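Local coordinates for putative uncharacterized protein (Dictyostelium purpureum, PDB 4R12), which probably serves as an essential subunit of gamma-secretase, the complex that cleaves proteins such as Notch within the membrane, and is thought to recruit its substrates, at residues Y76-S79 and T80-L83. Numbering follows the deposited sequence.
With NAG (2-acetamido-2-deoxy-beta-D-glucopyranose), chain C.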
loop_
_atom_site.group_PDB
_atom_site.type_symbol
_atom_site.label_atom_id
_atom_site.label_comp_id
_atom_site.label_asym_id
_atom_site.label_seq_id
_atom_site.Cartn_x
_atom_site.Cartn_y
_atom_site.Cartn_z
ATOM N N TYR A 76 -1.495 -4.316 -24.841
ATOM C CA TYR A 76 -1.798 -5.730 -25.029
ATOM C C TYR A 76 -1.561 -6.584 -23.783
ATOM O O TYR A 76 -1.682 -7.812 -23.830
ATOM C CB TYR A 76 -0.994 -6.261 -26.216
ATOM C CG TYR A 76 -1.537 -5.700 -27.496
ATOM C CD1 TYR A 76 -1.125 -4.460 -27.965
ATOM C CD2 TYR A 76 -2.518 -6.378 -28.205
ATOM C CE1 TYR A 76 -1.652 -3.923 -29.132
ATOM C CE2 TYR A 76 -3.048 -5.854 -29.362
ATOM C CZ TYR A 76 -2.617 -4.629 -29.821
ATOM O OH TYR A 76 -3.154 -4.118 -30.979
ATOM N N PHE A 77 -1.263 -5.928 -22.665
ATOM C CA PHE A 77 -1.091 -6.622 -21.389
ATOM C C PHE A 77 -2.348 -6.557 -20.521
ATOM O O PHE A 77 -2.571 -5.590 -19.790
ATOM C CB PHE A 77 0.108 -6.048 -20.616
ATOM C CG PHE A 77 0.356 -6.730 -19.294
ATOM C CD1 PHE A 77 0.661 -8.086 -19.240
ATOM C CD2 PHE A 77 0.283 -6.015 -18.109
ATOM C CE1 PHE A 77 0.904 -8.719 -18.026
ATOM C CE2 PHE A 77 0.512 -6.645 -16.887
ATOM C CZ PHE A 77 0.823 -7.995 -16.846
ATOM N N ASN A 78 -3.223 -7.530 -20.713
ATOM C CA ASN A 78 -4.461 -7.697 -19.967
ATOM C C ASN A 78 -4.914 -9.180 -20.028
ATOM O O ASN A 78 -4.393 -9.893 -20.808
ATOM C CB ASN A 78 -5.547 -6.710 -20.420
ATOM C CG ASN A 78 -6.119 -7.020 -21.792
ATOM O OD1 ASN A 78 -6.226 -8.152 -22.154
ATOM N ND2 ASN A 78 -6.515 -5.996 -22.544
ATOM N N SER A 79 -5.834 -9.622 -19.180
ATOM C CA SER A 79 -6.179 -11.043 -19.098
ATOM C C SER A 79 -6.576 -11.611 -20.454
ATOM O O SER A 79 -6.010 -12.603 -20.899
ATOM C CB SER A 79 -7.301 -11.285 -18.080
ATOM O OG SER A 79 -8.420 -10.454 -18.334
ATOM N N THR A 80 -7.527 -10.965 -21.116
ATOM C CA THR A 80 -8.078 -11.486 -22.364
ATOM C C THR A 80 -7.013 -11.684 -23.425
ATOM O O THR A 80 -6.946 -12.727 -24.081
ATOM C CB THR A 80 -9.162 -10.547 -22.916
ATOM O OG1 THR A 80 -10.354 -10.707 -22.140
ATOM C CG2 THR A 80 -9.469 -10.875 -24.366
ATOM N N SER A 81 -6.170 -10.670 -23.561
ATOM C CA SER A 81 -5.148 -10.625 -24.585
ATOM C C SER A 81 -4.024 -11.634 -24.330
ATOM O O SER A 81 -3.553 -12.299 -25.256
ATOM C CB SER A 81 -4.591 -9.194 -24.669
ATOM O OG SER A 81 -3.401 -9.144 -25.425
ATOM N N VAL A 82 -3.597 -11.754 -23.077
ATOM C CA VAL A 82 -2.503 -12.658 -22.745
ATOM C C VAL A 82 -2.983 -14.116 -22.695
ATOM O O VAL A 82 -2.303 -15.012 -23.190
ATOM C CB VAL A 82 -1.833 -12.277 -21.399
ATOM C CG1 VAL A 82 -0.892 -13.369 -20.932
ATOM C CG2 VAL A 82 -1.075 -10.942 -21.528
ATOM N N LEU A 83 -4.162 -14.352 -22.129
ATOM C CA LEU A 83 -4.631 -15.727 -21.981
ATOM C C LEU A 83 -4.948 -16.363 -23.332
ATOM O O LEU A 83 -4.967 -17.582 -23.443
ATOM C CB LEU A 83 -5.851 -15.801 -21.056
ATOM C CG LEU A 83 -5.571 -15.502 -19.574
ATOM C CD1 LEU A 83 -6.611 -16.103 -18.660
ATOM C CD2 LEU A 83 -4.187 -15.987 -19.175
HETATM C C1 NAG C . -7.269 -5.883 -23.438
HETATM C C2 NAG C . -8.510 -5.062 -23.734
HETATM C C3 NAG C . -8.980 -5.196 -25.155
HETATM C C4 NAG C . -7.889 -4.952 -26.148
HETATM C C5 NAG C . -6.713 -5.864 -25.794
HETATM C C6 NAG C . -5.495 -5.690 -26.666
HETATM C C7 NAG C . -9.694 -4.983 -21.683
HETATM C C8 NAG C . -10.667 -5.674 -20.785
HETATM N N2 NAG C . -9.575 -5.453 -22.892
HETATM O O3 NAG C . -10.031 -4.273 -25.343
HETATM O O4 NAG C . -8.450 -5.301 -27.382
HETATM O O5 NAG C . -6.316 -5.697 -24.448
HETATM O O6 NAG C . -5.241 -4.369 -27.046
HETATM O O7 NAG C . -9.063 -4.055 -21.290
#
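Asn78 turns its amide oxygen into the first turn of helix 79-83, OD1 accepting from Ser81 N at 2.9 Å in a nearly straight bond (164°). Asn78 is the N-cap; with CG between the backbone N and the carbonyl carbon (chi1 71°), OD1 is carried back to the amide. Asparagine suits the place doubly, for while the oxygen caps the helix, ND2 carries the N-linked sugar. Behind the cap the helix starts regularly, with Val82 N bonded to Asn78 O at 3.0 Å and Leu83 N to Ser79 O at 2.8 Å. Ser81 turns its short hydroxyl back onto the preceding loop, where OG donates to Tyr76 O at 2.7 Å, tilted 25° from the carbonyl plane. NAG O6 lies over one face of the Tyr76 ring, offset toward the rim, and NAG C6 comes within 3.4 Å of CD2, while the phenol OH is hydrogen-bonded to Asp53. Cutting Tyr76 back to an alanine would probably take away the ring surface against which the hydroxymethyl group rests and leave Asp53 without its phenol partner. Apolar Val82 and Phe77 suit the buried side, where CG2 meets CD1 obliquely at 4.1 Å and both touch Leu72 of strand 67-72. One asparagine amide thus joins glycan to helix, so the capping bond probably restricts rotation of the group bearing the sugar.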